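Side-chain contacts in accelerated cell death 11 (Arabidopsis thaliana, PDB 4NT1), which transfers ceramide-1-phosphate and phytoceramide-1-phosphate selectively between membranes, using an all-helical glycolipid transfer protein fold: residues R12-A17 with Q181-S186; D90-R93 with H98-N101; L197-S200 with G204-W207. All blocks are in the same frame, centred on the assembly; numbering follows the deposited sequence.

Contact 1 (R12-A17 with Q181-S186); sequences RKISAA and QSYVNS
Ile14 and Tyr183 meet where helix 10-25 packs on helix 173-199, a buried helix-helix contact in the all-helical GLTP fold; the two segments run in roughly the same direction. The two side chains lie aslant of each other. Ile14 leads with one methyl: CG2, placed opposite the backbone N, comes within 3.6 Å of Tyr183 CD1, approaching the ring obliquely at that atom. Tyr183 holds its ring out from the helix with CG also trans to the backbone N (chi1 174°), and more than this one methyl fixes it. Its OH is hydrogen-bonded to Leu109 O on helix 98-121, and Phe18 meets the ring edge-to-face, so the tyrosine joins three helices. Leu43 on helix 34-51 packs against Ile14.

The backbones come close here, Ser15 CA and Tyr183 CA being 5.0 Å apart, with the two small serines Ser15 and Ser182 facing each other alongside. Of the Ser15 side chain, the CB methylene faces the other segment, 3.9 Å from Ser182 CB. Its hydroxyl lies between the backbone N and the carbonyl carbon (chi1 68°), where it bonds to His179 ND1, one turn before Ser182. Ser182 OG packs 3.8 Å from Ser15 CB and is hydrogen-bonded to a water. That water links the helices in a way no direct hydrogen bond between the segments does: it donates to Ser15 O at 2.7 Å, while Ser182 OG and Ser186 OG, one turn apart, each hold it at 2.8 Å.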
ATOM      1  N   ARG A  12       6.357  13.242   3.505  1.00 22.54           N
ATOM      2  CA  ARG A  12       7.625  13.095   4.208  1.00 25.12           C
ATOM      3  C   ARG A  12       7.470  12.140   5.397  1.00 23.82           C
ATOM      4  O   ARG A  12       8.383  11.385   5.714  1.00 21.94           O
ATOM      5  CB  ARG A  12       8.147  14.466   4.657  1.00 29.17           C
ATOM      6  CG  ARG A  12       8.194  15.476   3.510  1.00 28.08           C
ATOM      7  CD  ARG A  12       8.953  16.759   3.853  1.00 36.18           C
ATOM      8  NE  ARG A  12       8.874  17.706   2.738  1.00 36.00           N
ATOM      9  CZ  ARG A  12       9.586  18.823   2.631  1.00 42.61           C
ATOM     10  NH1 ARG A  12      10.457  19.163   3.576  1.00 40.48           N
ATOM     11  NH2 ARG A  12       9.425  19.602   1.568  1.00 38.94           N
ATOM     12  N   LYS A  13       6.306  12.155   6.038  1.00 19.24           N
ATOM     13  CA  LYS A  13       6.028  11.189   7.102  1.00 19.26           C
ATOM     14  C   LYS A  13       5.982   9.783   6.505  1.00 19.89           C
ATOM     15  O   LYS A  13       6.486   8.823   7.094  1.00 19.06           O
ATOM     16  CB  LYS A  13       4.703  11.511   7.794  1.00 24.29           C
ATOM     17  CG  LYS A  13       4.736  12.829   8.569  1.00 27.61           C
ATOM     18  CD  LYS A  13       3.370  13.153   9.144  1.00 45.55           C
ATOM     19  CE  LYS A  13       2.880  12.036  10.046  1.00 42.82           C
ATOM     20  NZ  LYS A  13       1.473  12.240  10.494  1.00 49.23           N
ATOM     21  N   ILE A  14       5.371   9.671   5.332  1.00 18.77           N
ATOM     22  CA  ILE A  14       5.349   8.400   4.619  1.00 18.51           C
ATOM     23  C   ILE A  14       6.755   7.921   4.246  1.00 20.08           C
ATOM     24  O   ILE A  14       7.110   6.770   4.496  1.00 17.95           O
ATOM     25  CB  ILE A  14       4.483   8.484   3.361  1.00 18.14           C
ATOM     26  CG1 ILE A  14       3.005   8.517   3.757  1.00 17.62           C
ATOM     27  CG2 ILE A  14       4.773   7.304   2.448  1.00 19.58           C
ATOM     28  CD1 ILE A  14       2.071   8.922   2.597  1.00 22.51           C
ATOM     29  N   SER A  15       7.566   8.790   3.650  1.00 20.01           N
ATOM     30  CA  SER A  15       8.896   8.343   3.229  1.00 20.39           C
ATOM     31  C   SER A  15       9.774   7.967   4.430  1.00 23.35           C
ATOM     32  O   SER A  15      10.552   7.011   4.364  1.00 20.54           O
ATOM     33  CB  SER A  15       9.587   9.383   2.328  1.00 19.38           C
ATOM     34  OG  SER A  15       9.921  10.552   3.052  1.00 21.55           O
ATOM     35  N   ALA A  16       9.637   8.702   5.531  1.00 20.57           N
ATOM     36  CA  ALA A  16      10.431   8.417   6.725  1.00 21.35           C
ATOM     37  C   ALA A  16      10.051   7.064   7.322  1.00 20.28           C
ATOM     38  O   ALA A  16      10.921   6.284   7.709  1.00 18.84           O
ATOM     39  CB  ALA A  16      10.248   9.518   7.771  1.00 23.19           C
ATOM     40  N   ALA A  17       8.748   6.796   7.400  1.00 19.66           N
ATOM     41  CA  ALA A  17       8.273   5.560   8.009  1.00 18.99           C
ATOM     42  C   ALA A  17       8.713   4.356   7.187  1.00 18.08           C
ATOM     43  O   ALA A  17       9.139   3.333   7.734  1.00 19.11           O
ATOM     44  CB  ALA A  17       6.748   5.588   8.161  1.00 19.27           C
ATOM     45  N   GLN A 181       9.866   9.037  -4.900  1.00 20.82           N
ATOM     46  CA  GLN A 181      10.914   8.095  -5.263  1.00 20.89           C
ATOM     47  C   GLN A 181      11.461   7.382  -4.024  1.00 20.36           C
ATOM     48  O   GLN A 181      11.850   6.220  -4.083  1.00 22.47           O
ATOM     49  CB  GLN A 181      12.051   8.808  -5.994  1.00 25.70           C
ATOM     50  CG  GLN A 181      13.132   7.847  -6.462  1.00 26.65           C
ATOM     51  CD  GLN A 181      12.625   6.900  -7.521  1.00 27.28           C
ATOM     52  OE1 GLN A 181      12.580   5.683  -7.321  1.00 30.27           O
ATOM     53  NE2 GLN A 181      12.238   7.453  -8.665  1.00 25.76           N
ATOM     54  N   SER A 182      11.508   8.086  -2.903  1.00 18.31           N
ATOM     55  CA  SER A 182      11.973   7.467  -1.672  1.00 19.24           C
ATOM     56  C   SER A 182      11.023   6.345  -1.273  1.00 21.61           C
ATOM     57  O   SER A 182      11.460   5.231  -0.974  1.00 18.66           O
ATOM     58  CB  SER A 182      12.054   8.478  -0.536  1.00 23.25           C
ATOM     59  OG  SER A 182      12.593   7.859   0.626  1.00 22.18           O
ATOM     60  N   TYR A 183       9.722   6.643  -1.279  1.00 19.54           N
ATOM     61  CA  TYR A 183       8.724   5.614  -0.976  1.00 18.05           C
ATOM     62  C   TYR A 183       8.854   4.432  -1.927  1.00 21.90           C
ATOM     63  O   TYR A 183       8.740   3.269  -1.517  1.00 18.46           O
ATOM     64  CB  TYR A 183       7.292   6.154  -1.047  1.00 17.19           C
ATOM     65  CG  TYR A 183       6.285   5.035  -0.875  1.00 17.02           C
ATOM     66  CD1 TYR A 183       5.957   4.565   0.396  1.00 20.21           C
ATOM     67  CD2 TYR A 183       5.713   4.409  -1.972  1.00 17.82           C
ATOM     68  CE1 TYR A 183       5.062   3.519   0.564  1.00 19.52           C
ATOM     69  CE2 TYR A 183       4.813   3.372  -1.814  1.00 18.73           C
ATOM     70  CZ  TYR A 183       4.496   2.927  -0.542  1.00 20.78           C
ATOM     71  OH  TYR A 183       3.595   1.890  -0.379  1.00 19.48           O
ATOM     72  N   VAL A 184       9.074   4.729  -3.205  1.00 19.22           N
ATOM     73  CA  VAL A 184       9.221   3.663  -4.185  1.00 20.03           C
ATOM     74  C   VAL A 184      10.414   2.783  -3.832  1.00 22.76           C
ATOM     75  O   VAL A 184      10.316   1.552  -3.864  1.00 23.46           O
ATOM     76  CB  VAL A 184       9.375   4.201  -5.611  1.00 20.41           C
ATOM     77  CG1 VAL A 184       9.842   3.082  -6.537  1.00 23.35           C
ATOM     78  CG2 VAL A 184       8.057   4.799  -6.086  1.00 21.15           C
ATOM     79  N   ASN A 185      11.535   3.412  -3.486  1.00 18.98           N
ATOM     80  CA  ASN A 185      12.755   2.664  -3.152  1.00 23.27           C
ATOM     81  C   ASN A 185      12.665   1.862  -1.861  1.00 24.32           C
ATOM     82  O   ASN A 185      13.275   0.799  -1.741  1.00 21.08           O
ATOM     83  CB  ASN A 185      13.959   3.598  -3.076  1.00 23.33           C
ATOM     84  CG  ASN A 185      14.297   4.196  -4.418  1.00 25.71           C
ATOM     85  OD1 ASN A 185      13.906   3.662  -5.453  1.00 25.86           O
ATOM     86  ND2 ASN A 185      15.031   5.297  -4.410  1.00 32.22           N
ATOM     87  N   SER A 186      11.927   2.382  -0.889  1.00 21.63           N
ATOM     88  CA  SER A 186      11.798   1.699   0.393  1.00 18.09           C
ATOM     89  C   SER A 186      10.738   0.604   0.338  1.00 21.93           C
ATOM     90  O   SER A 186      10.930  -0.496   0.873  1.00 20.78           O
ATOM     91  CB  SER A 186      11.455   2.695   1.500  1.00 18.86           C
ATOM     92  OG  SER A 186      12.544   3.570   1.743  1.00 22.25           O
TER
HETATM   93  O   HOH W   1      11.104   5.937   1.947  1.00 21.28           O

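Contact 2 (D90-R93 with H98-N101); sequences DCVR and HTRN
Arg100 and Arg93 supply the one direct hydrogen bond of this contact, and it is weak: Arg100 NH1 donates to Arg93 O over 3.3 Å with an N-H...O angle of only 124°, the carbonyl oxygen lying oblique to the guanidinium. The arginine reaches it by running alongside the loop. Its chain is extended from CG to NE, and a chi4 of 102° then swings the guanidinium out of line with that chain. A second polar link is indirect. Val92 O and Arg100 N are not bonded to each other, but Ser97 OG is hydrogen-bonded to both, tying the loop to the first turn of helix 98-121.

Van der Waals contact fills in between these links. Arg100 CB lies 3.7 Å from Val92 O, and CD is equally far from Arg93 O. Val92 CG1 meets Thr99 CG2 methyl to methyl at 3.8 Å, the two side chains set at a slant. Thr99 OG1 stands beside the backbone N (chi1 -63°), where it bonds Asp86 OD2 of helix 79-88, and CG2, trans to that N, is turned to Val92. In this GLTP fold helix 79-88 ends in a Schellman motif at Asp90, whose positive phi starts the loop back towards helix 98-121.

Two arginines give the contact its charge. Arg100 binds the sphingoid base 1-phosphate lipid, probably at its phosphate, and its NH2 lies close to Arg104 NH1; gathered like this without lipid, Arg100 and Arg104 are consistent with a pocket made for phosphate. Arg93 CB points away from the helix, and its guanidinium makes a cation-pi interaction with Trp207, while NH2 also bonds Leu203 O.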
ATOM      1  N   ASP A  90      -4.236 -23.159  11.108  1.00 24.59           N
ATOM      2  CA  ASP A  90      -4.783 -23.431   9.780  1.00 28.14           C
ATOM      3  C   ASP A  90      -5.915 -22.475   9.414  1.00 28.96           C
ATOM      4  O   ASP A  90      -6.938 -22.900   8.884  1.00 30.46           O
ATOM      5  CB  ASP A  90      -5.266 -24.885   9.691  1.00 30.98           C
ATOM      6  CG  ASP A  90      -5.232 -25.434   8.273  1.00 37.34           C
ATOM      7  OD1 ASP A  90      -4.611 -24.802   7.391  1.00 33.62           O
ATOM      8  OD2 ASP A  90      -5.817 -26.514   8.040  1.00 38.53           O
ATOM      9  N   CYS A  91      -5.725 -21.184   9.685  1.00 22.54           N
ATOM     10  CA  CYS A  91      -6.761 -20.186   9.423  1.00 21.51           C
ATOM     11  C   CYS A  91      -6.275 -19.060   8.508  1.00 23.84           C
ATOM     12  O   CYS A  91      -6.831 -17.963   8.510  1.00 24.80           O
ATOM     13  CB  CYS A  91      -7.280 -19.598  10.739  1.00 25.47           C
ATOM     14  SG  CYS A  91      -6.043 -18.686  11.693  1.00 29.02           S
ATOM     15  N   VAL A  92      -5.240 -19.334   7.724  1.00 21.38           N
ATOM     16  CA  VAL A  92      -4.648 -18.312   6.860  1.00 20.50           C
ATOM     17  C   VAL A  92      -5.675 -17.571   5.999  1.00 23.03           C
ATOM     18  O   VAL A  92      -5.695 -16.341   5.960  1.00 22.63           O
ATOM     19  CB  VAL A  92      -3.538 -18.920   5.980  1.00 21.34           C
ATOM     20  CG1 VAL A  92      -3.060 -17.916   4.937  1.00 19.66           C
ATOM     21  CG2 VAL A  92      -2.381 -19.392   6.860  1.00 23.71           C
ATOM     22  N   ARG A  93      -6.543 -18.320   5.330  1.00 24.97           N
ATOM     23  CA  ARG A  93      -7.463 -17.714   4.376  1.00 27.72           C
ATOM     24  C   ARG A  93      -8.829 -17.374   4.959  1.00 25.66           C
ATOM     25  O   ARG A  93      -9.721 -16.906   4.241  1.00 25.72           O
ATOM     26  CB  ARG A  93      -7.612 -18.605   3.146  1.00 27.28           C
ATOM     27  CG  ARG A  93      -6.295 -18.865   2.445  1.00 24.17           C
ATOM     28  CD  ARG A  93      -6.520 -19.294   1.015  1.00 25.68           C
ATOM     29  NE  ARG A  93      -5.268 -19.635   0.345  1.00 26.00           N
ATOM     30  CZ  ARG A  93      -5.191 -20.040  -0.922  1.00 29.84           C
ATOM     31  NH1 ARG A  93      -6.293 -20.137  -1.655  1.00 28.68           N
ATOM     32  NH2 ARG A  93      -4.012 -20.330  -1.459  1.00 29.51           N
ATOM     33  N   HIS A  98      -5.351 -12.302  10.506  1.00 20.74           N
ATOM     34  CA  HIS A  98      -4.255 -11.346  10.416  1.00 18.01           C
ATOM     35  C   HIS A  98      -3.530 -11.466   9.077  1.00 21.25           C
ATOM     36  O   HIS A  98      -3.175 -10.460   8.458  1.00 20.32           O
ATOM     37  CB  HIS A  98      -3.272 -11.587  11.565  1.00 21.66           C
ATOM     38  CG  HIS A  98      -3.859 -11.335  12.919  1.00 20.06           C
ATOM     39  ND1 HIS A  98      -3.611 -12.151  13.998  1.00 23.85           N
ATOM     40  CD2 HIS A  98      -4.680 -10.354  13.369  1.00 19.26           C
ATOM     41  CE1 HIS A  98      -4.247 -11.684  15.060  1.00 23.00           C
ATOM     42  NE2 HIS A  98      -4.904 -10.596  14.702  1.00 21.86           N
ATOM     43  N   THR A  99      -3.324 -12.702   8.634  1.00 19.23           N
ATOM     44  CA  THR A  99      -2.539 -12.973   7.440  1.00 19.23           C
ATOM     45  C   THR A  99      -3.310 -12.593   6.179  1.00 21.33           C
ATOM     46  O   THR A  99      -2.740 -12.048   5.231  1.00 19.91           O
ATOM     47  CB  THR A  99      -2.114 -14.435   7.388  1.00 21.96           C
ATOM     48  OG1 THR A  99      -1.261 -14.713   8.504  1.00 20.89           O
ATOM     49  CG2 THR A  99      -1.365 -14.730   6.101  1.00 23.22           C
ATOM     50  N   ARG A 100      -4.611 -12.857   6.179  1.00 17.54           N
ATOM     51  CA  ARG A 100      -5.464 -12.406   5.079  1.00 19.54           C
ATOM     52  C   ARG A 100      -5.444 -10.881   4.974  1.00 20.48           C
ATOM     53  O   ARG A 100      -5.321 -10.321   3.879  1.00 21.54           O
ATOM     54  CB  ARG A 100      -6.898 -12.915   5.267  1.00 24.81           C
ATOM     55  CG  ARG A 100      -7.877 -12.454   4.189  1.00 28.36           C
ATOM     56  CD  ARG A 100      -9.209 -13.205   4.305  1.00 27.65           C
ATOM     57  NE  ARG A 100     -10.171 -12.763   3.301  1.00 38.51           N
ATOM     58  CZ  ARG A 100     -10.456 -13.432   2.192  1.00 45.45           C
ATOM     59  NH1 ARG A 100      -9.863 -14.596   1.939  1.00 45.44           N
ATOM     60  NH2 ARG A 100     -11.343 -12.945   1.339  1.00 56.00           N
ATOM     61  N   ASN A 101      -5.570 -10.206   6.111  1.00 19.55           N
ATOM     62  CA  ASN A 101      -5.555  -8.751   6.097  1.00 19.36           C
ATOM     63  C   ASN A 101      -4.196  -8.216   5.671  1.00 19.32           C
ATOM     64  O   ASN A 101      -4.117  -7.237   4.934  1.00 17.56           O
ATOM     65  CB  ASN A 101      -6.029  -8.188   7.430  1.00 21.77           C
ATOM     66  CG  ASN A 101      -7.510  -8.437   7.646  1.00 23.81           C
ATOM     67  OD1 ASN A 101      -8.247  -8.654   6.687  1.00 34.67           O
ATOM     68  ND2 ASN A 101      -7.947  -8.409   8.886  1.00 27.52           N
TER

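Contact 3 (L197-S200 with G204-W207); sequences LFLS and GIDW
Phe198 is the centre of this contact, touching Gly204, Ile205 and Trp207 in turn as the C-terminal tail folds back over the last turn of helix 173-199. Its CB lies 3.5 Å from Ile205 CG2, a close carbon-carbon approach with the side chains slanted against each other. Further out, CD2 comes to 3.5 Å from Gly204 O, which sits oblique to the ring. At the far rim CE2 is 3.9 Å from Trp207 CZ2; the indole carbon lies at the edge of the phenyl ring, near its plane, and the two side chains cross at about a right angle. Leu199 adds one methyl, its CD2 standing 4.0 Å from the same Ile205 CG2.

The next shell explains these positions. Ile205 places CG1 between its backbone N and carbonyl carbon (chi1 63°), which leaves CG2 as the branch turned to Phe198 and Leu199. Gly204, with a positive phi of 77°, lets the tail turn without setting a side chain there. Its carbonyl also takes a weak hydrogen bond from Trp207 NE1, 3.1 Å from Gly204 O at an N-H...O angle of 137°; NE1 has a second weak link to Leu203 O, and together they probably help to orient the indole.

Beyond them, Phe198 rests on Met83 of helix 79-88 and on Thr99 and Leu103 of helix 98-121. The chain end is held by charge: Trp207 OXT forms salt bridges with Arg104 and Arg107, and Arg107 also bonds Ile205 O. The C-terminal tryptophan lies beside Arg100 and Arg104, which bind the phosphorylated lipid, so it is probably next to the headgroup pocket of the GLTP fold.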
ATOM      1  N   LEU A 197       7.233 -13.935   2.632  1.00 22.02           N
ATOM      2  CA  LEU A 197       6.636 -14.584   3.802  1.00 21.61           C
ATOM      3  C   LEU A 197       5.550 -15.572   3.366  1.00 23.98           C
ATOM      4  O   LEU A 197       5.422 -16.658   3.943  1.00 24.12           O
ATOM      5  CB  LEU A 197       6.037 -13.568   4.774  1.00 24.79           C
ATOM      6  CG  LEU A 197       7.026 -12.620   5.447  1.00 24.06           C
ATOM      7  CD1 LEU A 197       6.296 -11.750   6.441  1.00 27.60           C
ATOM      8  CD2 LEU A 197       8.141 -13.408   6.129  1.00 25.64           C
ATOM      9  N   PHE A 198       4.771 -15.184   2.360  1.00 21.37           N
ATOM     10  CA  PHE A 198       3.692 -16.034   1.849  1.00 20.93           C
ATOM     11  C   PHE A 198       4.251 -17.174   0.996  1.00 25.01           C
ATOM     12  O   PHE A 198       3.906 -18.340   1.194  1.00 26.33           O
ATOM     13  CB  PHE A 198       2.676 -15.220   1.024  1.00 20.74           C
ATOM     14  CG  PHE A 198       1.789 -14.325   1.851  1.00 20.88           C
ATOM     15  CD1 PHE A 198       2.262 -13.113   2.339  1.00 20.76           C
ATOM     16  CD2 PHE A 198       0.480 -14.703   2.146  1.00 20.95           C
ATOM     17  CE1 PHE A 198       1.448 -12.290   3.101  1.00 22.88           C
ATOM     18  CE2 PHE A 198      -0.342 -13.887   2.911  1.00 19.41           C
ATOM     19  CZ  PHE A 198       0.144 -12.677   3.393  1.00 18.93           C
ATOM     20  N   LEU A 199       5.112 -16.829   0.043  1.00 24.86           N
ATOM     21  CA  LEU A 199       5.611 -17.800  -0.924  1.00 24.55           C
ATOM     22  C   LEU A 199       6.509 -18.872  -0.315  1.00 25.97           C
ATOM     23  O   LEU A 199       6.496 -20.020  -0.761  1.00 26.46           O
ATOM     24  CB  LEU A 199       6.344 -17.091  -2.067  1.00 25.94           C
ATOM     25  CG  LEU A 199       5.495 -16.082  -2.839  1.00 27.00           C
ATOM     26  CD1 LEU A 199       6.360 -15.284  -3.807  1.00 25.54           C
ATOM     27  CD2 LEU A 199       4.367 -16.780  -3.559  1.00 28.96           C
ATOM     28  N   SER A 200       7.280 -18.499   0.700  1.00 25.40           N
ATOM     29  CA  SER A 200       8.193 -19.432   1.361  1.00 26.00           C
ATOM     30  C   SER A 200       7.437 -20.436   2.226  1.00 31.27           C
ATOM     31  O   SER A 200       7.986 -21.467   2.624  1.00 34.56           O
ATOM     32  CB  SER A 200       9.219 -18.675   2.212  1.00 32.04           C
ATOM     33  OG  SER A 200       8.604 -18.029   3.318  1.00 27.91           O
ATOM     34  N   GLY A 204       0.593 -18.917  -1.260  1.00 25.35           N
ATOM     35  CA  GLY A 204       0.063 -18.197  -2.401  1.00 25.23           C
ATOM     36  C   GLY A 204      -0.154 -16.735  -2.062  1.00 24.60           C
ATOM     37  O   GLY A 204      -0.200 -16.381  -0.882  1.00 23.37           O
ATOM     38  N   ILE A 205      -0.295 -15.885  -3.082  1.00 21.31           N
ATOM     39  CA  ILE A 205      -0.572 -14.469  -2.851  1.00 21.84           C
ATOM     40  C   ILE A 205      -1.711 -13.943  -3.716  1.00 27.83           C
ATOM     41  O   ILE A 205      -1.972 -12.743  -3.743  1.00 25.67           O
ATOM     42  CB  ILE A 205       0.685 -13.592  -3.085  1.00 25.15           C
ATOM     43  CG1 ILE A 205       1.132 -13.676  -4.550  1.00 26.97           C
ATOM     44  CG2 ILE A 205       1.798 -13.993  -2.136  1.00 26.29           C
ATOM     45  CD1 ILE A 205       2.326 -12.783  -4.878  1.00 27.64           C
ATOM     46  N   ASP A 206      -2.403 -14.837  -4.411  1.00 26.79           N
ATOM     47  CA  ASP A 206      -3.405 -14.390  -5.374  1.00 28.60           C
ATOM     48  C   ASP A 206      -4.847 -14.603  -4.897  1.00 31.55           C
ATOM     49  O   ASP A 206      -5.798 -14.461  -5.670  1.00 32.03           O
ATOM     50  CB  ASP A 206      -3.137 -15.034  -6.748  1.00 32.97           C
ATOM     51  CG  ASP A 206      -1.808 -14.579  -7.364  1.00 42.60           C
ATOM     52  OD1 ASP A 206      -1.524 -13.359  -7.360  1.00 40.35           O
ATOM     53  OD2 ASP A 206      -1.042 -15.445  -7.838  1.00 46.65           O
ATOM     54  N   TRP A 207      -5.003 -14.911  -3.611  1.00 29.75           N
ATOM     55  CA  TRP A 207      -6.325 -15.192  -3.042  1.00 29.63           C
ATOM     56  C   TRP A 207      -6.907 -14.020  -2.255  1.00 36.50           C
ATOM     57  O   TRP A 207      -8.070 -14.062  -1.840  1.00 36.55           O
ATOM     58  CB  TRP A 207      -6.292 -16.451  -2.159  1.00 28.70           C
ATOM     59  CG  TRP A 207      -5.169 -16.468  -1.157  1.00 26.93           C
ATOM     60  CD1 TRP A 207      -3.911 -16.948  -1.356  1.00 25.77           C
ATOM     61  CD2 TRP A 207      -5.206 -15.990   0.197  1.00 26.07           C
ATOM     62  NE1 TRP A 207      -3.161 -16.800  -0.218  1.00 25.94           N
ATOM     63  CE2 TRP A 207      -3.931 -16.213   0.752  1.00 23.77           C
ATOM     64  CE3 TRP A 207      -6.195 -15.404   0.996  1.00 25.17           C
ATOM     65  CZ2 TRP A 207      -3.614 -15.873   2.070  1.00 24.75           C
ATOM     66  CZ3 TRP A 207      -5.880 -15.056   2.300  1.00 23.35           C
ATOM     67  CH2 TRP A 207      -4.599 -15.297   2.828  1.00 22.48           C
ATOM     68  OXT TRP A 207      -6.238 -13.015  -2.000  1.00 28.72           O
TER

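Starting from the N terminus, helix 10-25 supplies the first half of contact 1, which waits for helix 173-199 and so encloses a loop of 163 mostly helical residues. Contact 2 is nested inside that loop and closes a short one of its own, joining the linker after helix 79-88 to the start of helix 98-121. Contact 3 follows in series, folding the C-terminal tail onto the end of helix 173-199, the helix it shares with contact 1. No loops cross. Contacts 1 and 2 lie on opposite sides of the chain's centre, whereas contacts 2 and 3 touch, notably where Thr99 CG2 meets Phe198 CE2 at 3.5 Å.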